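Endo-beta-1,4-glucanase (Bacillus licheniformis, PDB 2JEM) cleaves internal beta-1,4-glucosidic bonds of xyloglucan, and probably of cellulose, as a family 12 glycoside hydrolase of plant cell-wall polysaccharides. Local coordinates at residues A[152-157]-A[196-201]; A[98-103]-A[146-151]; A[119-124]-A[255-260]; A[75-80]-A[249-254]. The protein carries 1 engineered substitution. All coordinates share one frame; numbering follows the deposited sequence. Where two conformers were deposited one is given.

How the interactions relate
Interactions 3 and 4 share strand 247-260 and so belong to one antiparallel sheet, where strands 72-79 and 118-128 flank it. Their centres are 19 Å apart and they touch directly, as at S123 O and S254 N, 2.9 Å apart. Interaction 1 lies in the second sheet of the sandwich, across the chain's centre from both; its nearest atoms are about 10 Å from interaction 3. Interaction 2, in surface loops, comes just before it along the chain: A151 runs straight into P152, whose CD packs 3.5 Å from W98 CZ2. In chain order the first segments start at 75, 98, 119 and 152, and the last pairings close at the C-terminal strand, so strands distant in sequence become neighbours within the six-stranded sheet.

Interaction 1: A[152-157]-A[196-201]; sequences PTDQIM and GWNVFS. Engineered in segment 152-157: Q155 (natural residue Glu).
W197 NE1 donates to Q155 OE1 over 3.0 Å, Q155 being an engineered residue in place of the natural glutamate. The bond is bent: the indole nitrogen stands above the amide's carbonyl plane, 36° out of it, and the two flat groups are turned steeply against each other. Q155 reaches the site as an extended chain, CG anti to the backbone N (chi1 178°), its CB passing 3.5 Å from W197 CD1, while its NE2 bonds D137. W197 CG sits between its own backbone N and carbonyl carbon, which brings the ring alongside P152, CE3 to CD 3.8 Å. With an alanine here, Q155 OE1 would probably be left without its indole donor and a gap would open beside P152. The sheet's other face carries D154, whose OD2 takes N198 ND2 at 3.0 Å from above the carboxylate plane and also lies at the edge of F200, 3.3 Å from CE2; OD1 is held by K233. Parallel backbone bonds such as F200 N to Q155 O, 2.9 Å, fix this register. Strand 131-141 flanks strand 154-163 and strand 180-192 flanks 195-204, while helix 215-225 covers I156 and F200 through L222.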
loop_
_atom_site.group_PDB
_atom_site.type_symbol
_atom_site.label_atom_id
_atom_site.label_comp_id
_atom_site.label_asym_id
_atom_site.label_seq_id
_atom_site.Cartn_x
_atom_site.Cartn_y
_atom_site.Cartn_z
ATOM N N PRO A 152 5.658 -5.062 -11.431
ATOM C CA PRO A 152 6.257 -5.726 -10.264
ATOM C C PRO A 152 6.242 -7.237 -10.420
ATOM O O PRO A 152 5.410 -7.786 -11.170
ATOM C CB PRO A 152 5.343 -5.305 -9.100
ATOM C CG PRO A 152 4.685 -4.056 -9.558
ATOM C CD PRO A 152 4.524 -4.204 -11.057
ATOM N N THR A 153 7.154 -7.890 -9.717
ATOM C CA THR A 153 7.161 -9.353 -9.619
ATOM C C THR A 153 6.319 -9.816 -8.431
ATOM O O THR A 153 5.771 -10.926 -8.440
ATOM C CB THR A 153 8.623 -9.890 -9.432
ATOM O OG1 THR A 153 9.225 -9.254 -8.292
ATOM C CG2 THR A 153 9.500 -9.598 -10.685
ATOM N N ASP A 154 6.242 -8.978 -7.383
ATOM C CA ASP A 154 5.484 -9.296 -6.150
ATOM C C ASP A 154 4.893 -8.057 -5.520
ATOM O O ASP A 154 5.479 -6.975 -5.619
ATOM C CB ASP A 154 6.369 -9.973 -5.094
ATOM C CG ASP A 154 7.120 -11.177 -5.651
ATOM O OD1 ASP A 154 8.183 -10.957 -6.262
ATOM O OD2 ASP A 154 6.652 -12.328 -5.463
ATOM N N GLN A 155 3.738 -8.245 -4.879
ATOM C CA GLN A 155 3.078 -7.220 -4.089
ATOM C C GLN A 155 2.891 -7.833 -2.695
ATOM O O GLN A 155 2.469 -8.991 -2.581
ATOM C CB GLN A 155 1.709 -6.891 -4.710
ATOM C CG GLN A 155 0.902 -5.841 -3.909
ATOM C CD GLN A 155 -0.490 -5.649 -4.470
ATOM O OE1 GLN A 155 -0.929 -6.406 -5.356
ATOM N NE2 GLN A 155 -1.206 -4.648 -3.959
ATOM N N ILE A 156 3.200 -7.066 -1.644
ATOM C CA ILE A 156 2.877 -7.473 -0.269
ATOM C C ILE A 156 1.896 -6.434 0.294
ATOM O O ILE A 156 2.151 -5.205 0.224
ATOM C CB ILE A 156 4.136 -7.541 0.641
ATOM C CG1 ILE A 156 5.188 -8.504 0.028
ATOM C CG2 ILE A 156 3.745 -7.953 2.090
ATOM C CD1 ILE A 156 6.606 -8.357 0.697
ATOM N N MET A 157 0.763 -6.914 0.795
ATOM C CA MET A 157 -0.155 -6.028 1.505
ATOM C C MET A 157 -0.201 -6.348 2.992
ATOM O O MET A 157 -0.283 -7.516 3.396
ATOM C CB MET A 157 -1.546 -6.104 0.899
ATOM C CG MET A 157 -1.601 -5.463 -0.493
ATOM S SD MET A 157 -3.288 -5.566 -1.151
ATOM C CE MET A 157 -4.108 -4.267 -0.244
ATOM N N GLY A 196 1.673 -9.522 -14.589
ATOM C CA GLY A 196 1.018 -9.788 -13.312
ATOM C C GLY A 196 2.067 -10.049 -12.255
ATOM O O GLY A 196 3.260 -9.942 -12.528
ATOM N N TRP A 197 1.610 -10.378 -11.047
ATOM C CA TRP A 197 2.524 -10.558 -9.919
ATOM C C TRP A 197 1.882 -11.385 -8.813
ATOM O O TRP A 197 0.644 -11.469 -8.697
ATOM C CB TRP A 197 2.959 -9.176 -9.371
ATOM C CG TRP A 197 1.812 -8.260 -9.075
ATOM C CD1 TRP A 197 1.062 -8.224 -7.932
ATOM C CD2 TRP A 197 1.295 -7.234 -9.928
ATOM N NE1 TRP A 197 0.110 -7.229 -8.022
ATOM C CE2 TRP A 197 0.230 -6.611 -9.237
ATOM C CE3 TRP A 197 1.652 -6.761 -11.195
ATOM C CZ2 TRP A 197 -0.501 -5.550 -9.780
ATOM C CZ3 TRP A 197 0.911 -5.716 -11.754
ATOM C CH2 TRP A 197 -0.154 -5.124 -11.045
ATOM N N ASN A 198 2.739 -11.990 -7.994
ATOM C CA ASN A 198 2.304 -12.646 -6.776
ATOM C C ASN A 198 1.797 -11.574 -5.833
ATOM O O ASN A 198 2.342 -10.446 -5.810
ATOM C CB ASN A 198 3.468 -13.394 -6.140
ATOM C CG ASN A 198 4.087 -14.416 -7.091
ATOM O OD1 ASN A 198 3.394 -15.299 -7.589
ATOM N ND2 ASN A 198 5.390 -14.296 -7.351
ATOM N N VAL A 199 0.780 -11.930 -5.053
ATOM C CA VAL A 199 0.347 -11.062 -3.970
ATOM C C VAL A 199 0.303 -11.834 -2.642
ATOM O O VAL A 199 -0.325 -12.906 -2.522
ATOM C CB VAL A 199 -0.986 -10.323 -4.303
ATOM C CG1 VAL A 199 -2.092 -11.306 -4.666
ATOM C CG2 VAL A 199 -1.430 -9.449 -3.131
ATOM N N PHE A 200 1.021 -11.295 -1.658
ATOM C CA PHE A 200 1.069 -11.880 -0.323
ATOM C C PHE A 200 0.370 -10.909 0.594
ATOM O O PHE A 200 0.792 -9.759 0.708
ATOM C CB PHE A 200 2.528 -12.054 0.100
ATOM C CG PHE A 200 3.338 -12.876 -0.873
ATOM C CD1 PHE A 200 3.178 -14.270 -0.918
ATOM C CD2 PHE A 200 4.236 -12.268 -1.764
ATOM C CE1 PHE A 200 3.912 -15.053 -1.826
ATOM C CE2 PHE A 200 4.978 -13.053 -2.681
ATOM C CZ PHE A 200 4.805 -14.455 -2.698
ATOM N N SER A 201 -0.702 -11.361 1.230
ATOM C CA SER A 201 -1.461 -10.476 2.109
ATOM C C SER A 201 -1.350 -10.909 3.558
ATOM O O SER A 201 -1.464 -12.101 3.864
ATOM C CB SER A 201 -2.920 -10.412 1.685
ATOM O OG SER A 201 -2.998 -10.050 0.312
HETATM O O HOH W 1 5.598 -9.287 -13.066
#

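Interaction 2: A[98-103]-A[146-151]; sequences WTEGYT and ASWDSA
W98 meets W148 through the edge of its indole, and the evidence runs atom by atom from CB outward. CB lies 3.4 Å from W148 O, and CD1, at 3.3 Å, is the ring atom nearest that carbonyl, which sits close to the ring plane. NE1 comes next, at 4.4 Å from S150 O, an oxygen bonded by H141. Further out, CZ2 packs against P152 CD and W197 CH2. CG lies beside the backbone N and anti to the carbonyl carbon (chi1 -78°), a setting that turns the five-membered ring's edge to the W148 carbonyl. Three residues on, the backbone takes over: G101 N donates to A146 O at 3.1 Å. A146 is also met through its own N, which donates to Y102 OH over 2.9 Å in a nearly straight bond (170°), and its methyl rests beside that hydroxyl. The very short approach of S147 OG to E100 OE1 is doubtful, since S147 has two conformers. Within 146-151 the chain makes a type I beta turn from S147 to S150, closed by S150 N to S147 O (3.1 Å) and reinforced by S147 N to S150 OG. The whole is a surface loop-on-loop packing between the strand connections of the beta sandwich.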
loop_
_atom_site.group_PDB
_atom_site.type_symbol
_atom_site.label_atom_id
_atom_site.label_comp_id
_atom_site.label_asym_id
_atom_site.label_seq_id
_atom_site.Cartn_x
_atom_site.Cartn_y
_atom_site.Cartn_z
ATOM N N TRP A 98 4.853 2.862 -10.486
ATOM C CA TRP A 98 4.709 2.993 -11.945
ATOM C C TRP A 98 5.261 4.352 -12.408
ATOM O O TRP A 98 4.613 5.112 -13.150
ATOM C CB TRP A 98 3.271 2.763 -12.369
ATOM C CG TRP A 98 2.934 1.286 -12.377
ATOM C CD1 TRP A 98 2.989 0.445 -13.444
ATOM C CD2 TRP A 98 2.529 0.495 -11.256
ATOM N NE1 TRP A 98 2.615 -0.832 -13.068
ATOM C CE2 TRP A 98 2.338 -0.829 -11.723
ATOM C CE3 TRP A 98 2.310 0.775 -9.895
ATOM C CZ2 TRP A 98 1.936 -1.877 -10.880
ATOM C CZ3 TRP A 98 1.907 -0.281 -9.047
ATOM C CH2 TRP A 98 1.726 -1.580 -9.548
ATOM N N THR A 99 6.465 4.632 -11.921
ATOM C CA THR A 99 7.221 5.840 -12.252
ATOM C C THR A 99 8.578 5.434 -12.807
ATOM O O THR A 99 9.045 4.308 -12.588
ATOM C CB THR A 99 7.415 6.751 -11.009
ATOM O OG1 THR A 99 7.900 5.968 -9.903
ATOM C CG2 THR A 99 6.100 7.426 -10.629
ATOM N N GLU A 100 9.225 6.338 -13.536
ATOM C CA GLU A 100 10.607 6.127 -13.866
ATOM C C GLU A 100 11.443 6.412 -12.638
ATOM O O GLU A 100 11.769 7.567 -12.333
ATOM C CB GLU A 100 11.043 7.029 -15.025
ATOM C CG GLU A 100 12.497 6.826 -15.439
ATOM C CD GLU A 100 12.766 5.492 -16.145
ATOM O OE1 GLU A 100 11.811 4.828 -16.600
ATOM O OE2 GLU A 100 13.967 5.144 -16.266
ATOM N N GLY A 101 11.803 5.358 -11.918
ATOM C CA GLY A 101 12.603 5.551 -10.744
ATOM C C GLY A 101 11.782 5.728 -9.465
ATOM O O GLY A 101 10.617 5.335 -9.383
ATOM N N TYR A 102 12.442 6.322 -8.482
ATOM C CA TYR A 102 12.073 6.231 -7.075
ATOM C C TYR A 102 12.163 7.621 -6.467
ATOM O O TYR A 102 13.080 8.379 -6.795
ATOM C CB TYR A 102 13.084 5.319 -6.358
ATOM C CG TYR A 102 13.329 3.998 -7.070
ATOM C CD1 TYR A 102 14.218 3.912 -8.168
ATOM C CD2 TYR A 102 12.679 2.825 -6.651
ATOM C CE1 TYR A 102 14.422 2.687 -8.837
ATOM C CE2 TYR A 102 12.881 1.585 -7.321
ATOM C CZ TYR A 102 13.753 1.530 -8.401
ATOM O OH TYR A 102 13.979 0.338 -9.082
ATOM N N THR A 103 11.250 7.944 -5.553
ATOM C CA THR A 103 11.280 9.256 -4.875
ATOM C C THR A 103 12.627 9.523 -4.216
ATOM O O THR A 103 13.275 8.619 -3.693
ATOM C CB THR A 103 10.168 9.460 -3.814
ATOM O OG1 THR A 103 10.247 8.423 -2.834
ATOM C CG2 THR A 103 8.765 9.463 -4.462
ATOM N N ALA A 146 13.631 0.176 -11.910
ATOM C CA ALA A 146 12.228 0.076 -12.294
ATOM C C ALA A 146 11.778 1.283 -13.117
ATOM O O ALA A 146 12.083 2.420 -12.763
ATOM C CB ALA A 146 11.348 -0.059 -11.045
ATOM N N SER A 147 11.040 1.001 -14.192
ATOM C CA SER A 147 10.535 2.029 -15.078
ATOM C C SER A 147 9.036 2.227 -14.864
ATOM O O SER A 147 8.390 1.463 -14.127
ATOM C CB SER A 147 10.848 1.672 -16.537
ATOM O OG SER A 147 10.683 2.796 -17.376
ATOM N N TRP A 148 8.476 3.247 -15.513
ATOM C CA TRP A 148 7.066 3.559 -15.322
ATOM C C TRP A 148 6.153 2.414 -15.744
ATOM O O TRP A 148 5.039 2.315 -15.240
ATOM C CB TRP A 148 6.680 4.870 -16.011
ATOM C CG TRP A 148 6.872 4.782 -17.459
ATOM C CD1 TRP A 148 8.013 5.059 -18.162
ATOM C CD2 TRP A 148 5.906 4.336 -18.404
ATOM N NE1 TRP A 148 7.794 4.839 -19.502
ATOM C CE2 TRP A 148 6.512 4.380 -19.672
ATOM C CE3 TRP A 148 4.572 3.916 -18.301
ATOM C CZ2 TRP A 148 5.829 4.022 -20.836
ATOM C CZ3 TRP A 148 3.901 3.551 -19.455
ATOM C CH2 TRP A 148 4.532 3.605 -20.705
ATOM N N ASP A 149 6.620 1.549 -16.644
ATOM C CA ASP A 149 5.813 0.391 -17.087
ATOM C C ASP A 149 6.396 -0.980 -16.684
ATOM O O ASP A 149 6.041 -2.009 -17.270
ATOM C CB ASP A 149 5.588 0.432 -18.609
ATOM C CG ASP A 149 6.895 0.425 -19.405
ATOM O OD1 ASP A 149 7.998 0.388 -18.802
ATOM O OD2 ASP A 149 6.813 0.486 -20.656
ATOM N N SER A 150 7.285 -0.987 -15.695
ATOM C CA SER A 150 7.854 -2.233 -15.177
ATOM C C SER A 150 6.841 -2.908 -14.260
ATOM O O SER A 150 6.677 -2.480 -13.120
ATOM C CB SER A 150 9.132 -1.935 -14.380
ATOM O OG SER A 150 10.159 -1.440 -15.208
ATOM N N ALA A 151 6.153 -3.948 -14.737
ATOM C CA ALA A 151 5.312 -4.739 -13.844
ATOM C C ALA A 151 6.144 -5.277 -12.668
ATOM O O ALA A 151 7.222 -5.856 -12.869
ATOM C CB ALA A 151 4.614 -5.893 -14.586
#

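Interaction 3: A[119-124]-A[255-260]; sequences NTKVSY and NWDVTV
Antiparallel strand pairing inside a beta sheet is the setting here: N119-T259, K121-D257 and S123-N255 are hydrogen-bonded pairs, and the non-hydrogen-bonded pairs T120-V258 and V122-W256 alternate with them. N119 and T259 exchange bonds both ways, N119 N to T259 O at 2.9 Å and T259 N to N119 O at 2.8 Å. The next pair is similar, and D257 N meets K121 O in the carbonyl plane, on a lone pair. At the other end the pairing slackens: S123 N reaches N255 O at 3.1 Å, but the return bond from N255 N to S123 O is weak at 3.5 Å, that oxygen being also engaged by S254 N. This is the six-stranded antiparallel sheet of the jelly-roll sandwich found in family 12, and its two faces differ. T120, V122, W256 and V258 turn toward the other sheet, meeting V238, F240 and Y136. V122 CG2, anti to its backbone N and beside the carbonyl carbon, lies at the edge of the W256 indole, 4.1 Å from CE3. On the other face polar groups are bridged by water: one donates to N119 OD1 and T259 O, while another accepts from N255 ND2 at 2.9 Å and lies 2.7 Å from S123 OG. D257 OD1 is bound by K42 and Y46; the salt bridge from D257 OD2 to K121 NZ is long (3.8 Å) and doubtful, both residues having alternate conformers.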
loop_
_atom_site.group_PDB
_atom_site.type_symbol
_atom_site.label_atom_id
_atom_site.label_comp_id
_atom_site.label_asym_id
_atom_site.label_seq_id
_atom_site.Cartn_x
_atom_site.Cartn_y
_atom_site.Cartn_z
ATOM N N ASN A 119 11.877 0.546 8.385
ATOM C CA ASN A 119 11.008 0.830 9.502
ATOM C C ASN A 119 9.961 1.836 9.122
ATOM O O ASN A 119 10.285 2.922 8.649
ATOM C CB ASN A 119 11.820 1.326 10.689
ATOM C CG ASN A 119 12.617 0.222 11.323
ATOM O OD1 ASN A 119 13.834 0.199 11.232
ATOM N ND2 ASN A 119 11.924 -0.721 11.949
ATOM N N THR A 120 8.710 1.454 9.367
ATOM C CA THR A 120 7.576 2.305 9.070
ATOM C C THR A 120 6.853 2.688 10.345
ATOM O O THR A 120 6.860 1.933 11.326
ATOM C CB THR A 120 6.567 1.582 8.156
ATOM O OG1 THR A 120 6.013 0.451 8.855
ATOM C CG2 THR A 120 7.243 1.123 6.865
ATOM N N LYS A 121 6.206 3.843 10.315
ATOM C CA LYS A 121 5.314 4.256 11.389
ATOM C C LYS A 121 4.061 4.808 10.745
ATOM O O LYS A 121 4.162 5.610 9.806
ATOM C CB LYS A 121 5.958 5.349 12.255
ATOM C CG LYS A 121 7.431 5.123 12.617
ATOM C CD LYS A 121 8.002 6.278 13.441
ATOM C CE LYS A 121 8.126 7.581 12.642
ATOM N NZ LYS A 121 9.188 8.482 13.191
ATOM N N VAL A 122 2.900 4.389 11.237
ATOM C CA VAL A 122 1.665 5.024 10.817
ATOM C C VAL A 122 0.688 5.083 11.994
ATOM O O VAL A 122 0.604 4.139 12.769
ATOM C CB VAL A 122 1.031 4.340 9.555
ATOM C CG1 VAL A 122 0.379 3.009 9.891
ATOM C CG2 VAL A 122 0.023 5.295 8.879
ATOM N N SER A 123 -0.007 6.214 12.123
ATOM C CA SER A 123 -1.176 6.316 12.998
ATOM C C SER A 123 -2.256 6.984 12.163
ATOM O O SER A 123 -1.992 7.971 11.462
ATOM C CB SER A 123 -0.872 7.150 14.219
ATOM O OG SER A 123 0.192 6.594 14.962
ATOM N N TYR A 124 -3.460 6.444 12.201
ATOM C CA TYR A 124 -4.516 6.974 11.353
ATOM C C TYR A 124 -5.871 6.724 12.009
ATOM O O TYR A 124 -5.982 5.970 12.988
ATOM C CB TYR A 124 -4.453 6.306 9.963
ATOM C CG TYR A 124 -4.955 4.888 10.019
ATOM C CD1 TYR A 124 -4.098 3.837 10.405
ATOM C CD2 TYR A 124 -6.290 4.591 9.721
ATOM C CE1 TYR A 124 -4.555 2.539 10.486
ATOM C CE2 TYR A 124 -6.768 3.273 9.805
ATOM C CZ TYR A 124 -5.885 2.258 10.183
ATOM O OH TYR A 124 -6.368 0.975 10.274
ATOM N N ASN A 255 0.573 10.268 11.929
ATOM C CA ASN A 255 1.992 9.916 11.974
ATOM C C ASN A 255 2.317 9.098 10.722
ATOM O O ASN A 255 1.554 8.196 10.351
ATOM C CB ASN A 255 2.314 9.130 13.265
ATOM C CG ASN A 255 3.818 9.090 13.582
ATOM O OD1 ASN A 255 4.530 10.075 13.413
ATOM N ND2 ASN A 255 4.295 7.936 14.032
ATOM N N TRP A 256 3.439 9.420 10.070
ATOM C CA TRP A 256 3.886 8.677 8.889
ATOM C C TRP A 256 5.392 8.816 8.659
ATOM O O TRP A 256 5.925 9.926 8.662
ATOM C CB TRP A 256 3.212 9.200 7.620
ATOM C CG TRP A 256 3.857 8.678 6.398
ATOM C CD1 TRP A 256 4.681 9.363 5.525
ATOM C CD2 TRP A 256 3.753 7.340 5.888
ATOM N NE1 TRP A 256 5.091 8.522 4.520
ATOM C CE2 TRP A 256 4.538 7.278 4.714
ATOM C CE3 TRP A 256 3.077 6.185 6.318
ATOM C CZ2 TRP A 256 4.645 6.110 3.937
ATOM C CZ3 TRP A 256 3.206 5.011 5.561
ATOM C CH2 TRP A 256 3.982 4.987 4.386
ATOM N N ASP A 257 6.048 7.691 8.402
ATOM C CA ASP A 257 7.438 7.704 7.932
ATOM C C ASP A 257 7.798 6.304 7.479
ATOM O O ASP A 257 7.239 5.325 7.951
ATOM C CB ASP A 257 8.426 8.162 9.025
ATOM C CG ASP A 257 8.846 9.643 8.888
ATOM O OD1 ASP A 257 9.105 10.139 7.762
ATOM O OD2 ASP A 257 8.926 10.319 9.923
ATOM N N VAL A 258 8.717 6.241 6.522
ATOM C CA VAL A 258 9.327 4.972 6.123
ATOM C C VAL A 258 10.817 5.292 6.011
ATOM O O VAL A 258 11.215 6.195 5.262
ATOM C CB VAL A 258 8.789 4.419 4.789
ATOM C CG1 VAL A 258 9.510 3.143 4.417
ATOM C CG2 VAL A 258 7.300 4.155 4.901
ATOM N N THR A 259 11.631 4.574 6.774
ATOM C CA THR A 259 13.078 4.823 6.757
ATOM C C THR A 259 13.846 3.532 6.511
ATOM O O THR A 259 13.671 2.559 7.238
ATOM C CB THR A 259 13.545 5.516 8.060
ATOM O OG1 THR A 259 12.839 6.762 8.198
ATOM C CG2 THR A 259 15.061 5.801 8.008
ATOM N N VAL A 260 14.671 3.552 5.465
ATOM C CA VAL A 260 15.479 2.410 5.037
ATOM C C VAL A 260 16.876 2.679 5.573
ATOM O O VAL A 260 17.495 3.697 5.231
ATOM C CB VAL A 260 15.561 2.249 3.484
ATOM C CG1 VAL A 260 16.404 0.990 3.100
ATOM C CG2 VAL A 260 14.163 2.132 2.847
HETATM O O HOH W 2 15.325 1.970 9.464
HETATM O O HOH W 3 10.504 5.279 10.167
HETATM O O HOH W 4 2.708 5.553 14.630
#

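Interaction 4: A[75-80]-A[249-254]; sequences WVWNWP and GQINIS
G249 O accepts W77 N at 2.9 Å in an almost straight bond (173°), and G249 N returns one to W77 O at 3.0 Å. These residues form a hydrogen-bonded pair of the antiparallel pairing between strands 72-79 and 247-260, in the six-stranded sheet of the family 12 jelly roll; W75 and I251 form the next such pair, with I251 N to W75 O at 3.0 Å and a weak bond from W75 N to I251 O. W77 then folds its indole back across the pairing strand. CG lies between the backbone N and the carbonyl carbon (chi1 69°), which lays the ring face against the G249-Q250 peptide group: G249 C stands 3.7 Å above the plane, over the ring's centre. G249 CA also makes a CH-pi contact over the six-membered ring. A side chain on G249 would press on this ring, since a CB there would come only 3.5 Å from W77 CZ2. A leucine in place of W77 would probably leave the G249-Q250 peptide without its flat cover and open a gap next to A128 and V244. W75 points to the same face of the sheet and takes the I251 CG2 methyl over its five-membered ring, its NE1 bonding T242. V76 and Q250 lie side by side on the opposite face. Farther along the W75 indole, its CH2 meets I253 CD1 at 3.6 Å.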
loop_
_atom_site.group_PDB
_atom_site.type_symbol
_atom_site.label_atom_id
_atom_site.label_comp_id
_atom_site.label_asym_id
_atom_site.label_seq_id
_atom_site.Cartn_x
_atom_site.Cartn_y
_atom_site.Cartn_z
ATOM N N TRP A 75 -7.279 11.977 3.128
ATOM C CA TRP A 75 -8.111 12.048 1.959
ATOM C C TRP A 75 -9.561 11.792 2.327
ATOM O O TRP A 75 -9.880 11.295 3.428
ATOM C CB TRP A 75 -7.610 11.090 0.840
ATOM C CG TRP A 75 -7.243 9.673 1.290
ATOM C CD1 TRP A 75 -8.081 8.585 1.390
ATOM C CD2 TRP A 75 -5.931 9.205 1.650
ATOM N NE1 TRP A 75 -7.360 7.463 1.794
ATOM C CE2 TRP A 75 -6.041 7.823 1.950
ATOM C CE3 TRP A 75 -4.663 9.821 1.718
ATOM C CZ2 TRP A 75 -4.926 7.044 2.363
ATOM C CZ3 TRP A 75 -3.556 9.055 2.097
ATOM C CH2 TRP A 75 -3.709 7.668 2.433
ATOM N N VAL A 76 -10.436 12.188 1.404
ATOM C CA VAL A 76 -11.861 12.195 1.619
ATOM C C VAL A 76 -12.453 11.696 0.303
ATOM O O VAL A 76 -12.006 12.115 -0.788
ATOM C CB VAL A 76 -12.367 13.636 1.910
ATOM C CG1 VAL A 76 -13.798 13.588 2.410
ATOM C CG2 VAL A 76 -11.467 14.318 2.973
ATOM N N TRP A 77 -13.417 10.785 0.415
ATOM C CA TRP A 77 -13.938 10.110 -0.768
ATOM C C TRP A 77 -15.426 9.875 -0.777
ATOM O O TRP A 77 -16.076 9.764 0.279
ATOM C CB TRP A 77 -13.225 8.761 -0.968
ATOM C CG TRP A 77 -13.540 7.707 0.065
ATOM C CD1 TRP A 77 -14.588 6.804 0.035
ATOM C CD2 TRP A 77 -12.810 7.420 1.273
ATOM N NE1 TRP A 77 -14.534 5.970 1.125
ATOM C CE2 TRP A 77 -13.461 6.321 1.907
ATOM C CE3 TRP A 77 -11.651 7.960 1.866
ATOM C CZ2 TRP A 77 -12.996 5.759 3.112
ATOM C CZ3 TRP A 77 -11.186 7.399 3.075
ATOM C CH2 TRP A 77 -11.867 6.313 3.688
ATOM N N ASN A 78 -15.942 9.685 -1.989
ATOM C CA ASN A 78 -17.353 9.372 -2.189
ATOM C C ASN A 78 -17.420 8.475 -3.403
ATOM O O ASN A 78 -17.115 8.907 -4.526
ATOM C CB ASN A 78 -18.134 10.654 -2.427
ATOM C CG ASN A 78 -19.586 10.409 -2.773
ATOM O OD1 ASN A 78 -20.362 9.967 -1.941
ATOM N ND2 ASN A 78 -19.963 10.765 -3.991
ATOM N N TRP A 79 -17.755 7.213 -3.138
ATOM C CA TRP A 79 -17.803 6.165 -4.175
ATOM C C TRP A 79 -19.161 5.466 -4.048
ATOM O O TRP A 79 -19.267 4.396 -3.442
ATOM C CB TRP A 79 -16.604 5.210 -4.009
ATOM C CG TRP A 79 -15.327 5.825 -4.515
ATOM C CD1 TRP A 79 -14.303 6.352 -3.763
ATOM C CD2 TRP A 79 -14.943 5.992 -5.882
ATOM N NE1 TRP A 79 -13.311 6.821 -4.575
ATOM C CE2 TRP A 79 -13.679 6.622 -5.884
ATOM C CE3 TRP A 79 -15.550 5.667 -7.116
ATOM C CZ2 TRP A 79 -13.007 6.950 -7.067
ATOM C CZ3 TRP A 79 -14.873 5.985 -8.296
ATOM C CH2 TRP A 79 -13.620 6.614 -8.262
ATOM N N PRO A 80 -20.227 6.121 -4.549
ATOM C CA PRO A 80 -21.574 5.577 -4.407
ATOM C C PRO A 80 -21.759 4.371 -5.337
ATOM O O PRO A 80 -22.227 4.516 -6.457
ATOM C CB PRO A 80 -22.480 6.755 -4.804
ATOM C CG PRO A 80 -21.658 7.596 -5.677
ATOM C CD PRO A 80 -20.218 7.413 -5.267
ATOM N N GLY A 249 -16.485 8.512 2.933
ATOM C CA GLY A 249 -15.789 8.721 4.200
ATOM C C GLY A 249 -14.498 9.480 4.051
ATOM O O GLY A 249 -14.295 10.212 3.093
ATOM N N GLN A 250 -13.624 9.265 5.021
ATOM C CA GLN A 250 -12.395 10.033 5.154
ATOM C C GLN A 250 -11.418 9.302 6.059
ATOM O O GLN A 250 -11.804 8.471 6.913
ATOM C CB GLN A 250 -12.720 11.418 5.746
ATOM C CG GLN A 250 -13.274 11.342 7.200
ATOM C CD GLN A 250 -13.718 12.707 7.698
ATOM O OE1 GLN A 250 -12.887 13.592 7.887
ATOM N NE2 GLN A 250 -15.020 12.879 7.916
ATOM N N ILE A 251 -10.151 9.650 5.888
ATOM C CA ILE A 251 -9.072 9.196 6.741
ATOM C C ILE A 251 -8.250 10.419 7.119
ATOM O O ILE A 251 -8.063 11.357 6.322
ATOM C CB ILE A 251 -8.168 8.147 6.009
ATOM C CG1 ILE A 251 -7.176 7.484 6.968
ATOM C CG2 ILE A 251 -7.468 8.778 4.763
ATOM C CD1 ILE A 251 -6.432 6.264 6.353
ATOM N N ASN A 252 -7.783 10.412 8.359
ATOM C CA ASN A 252 -6.746 11.339 8.759
ATOM C C ASN A 252 -5.567 10.514 9.248
ATOM O O ASN A 252 -5.729 9.545 9.976
ATOM C CB ASN A 252 -7.218 12.277 9.874
ATOM C CG ASN A 252 -6.118 13.248 10.319
ATOM O OD1 ASN A 252 -5.515 13.078 11.397
ATOM N ND2 ASN A 252 -5.811 14.213 9.474
ATOM N N ILE A 253 -4.385 10.930 8.828
ATOM C CA ILE A 253 -3.137 10.288 9.190
ATOM C C ILE A 253 -2.347 11.281 10.032
ATOM O O ILE A 253 -2.068 12.421 9.607
ATOM C CB ILE A 253 -2.360 9.851 7.928
ATOM C CG1 ILE A 253 -3.107 8.713 7.233
ATOM C CG2 ILE A 253 -0.954 9.363 8.281
ATOM C CD1 ILE A 253 -2.673 8.529 5.774
ATOM N N SER A 254 -2.022 10.848 11.247
ATOM C CA SER A 254 -1.352 11.733 12.221
ATOM C C SER A 254 0.124 11.410 12.444
ATOM O O SER A 254 0.830 12.158 13.124
ATOM C CB SER A 254 -2.082 11.693 13.558
ATOM O OG SER A 254 -2.074 10.389 14.122
#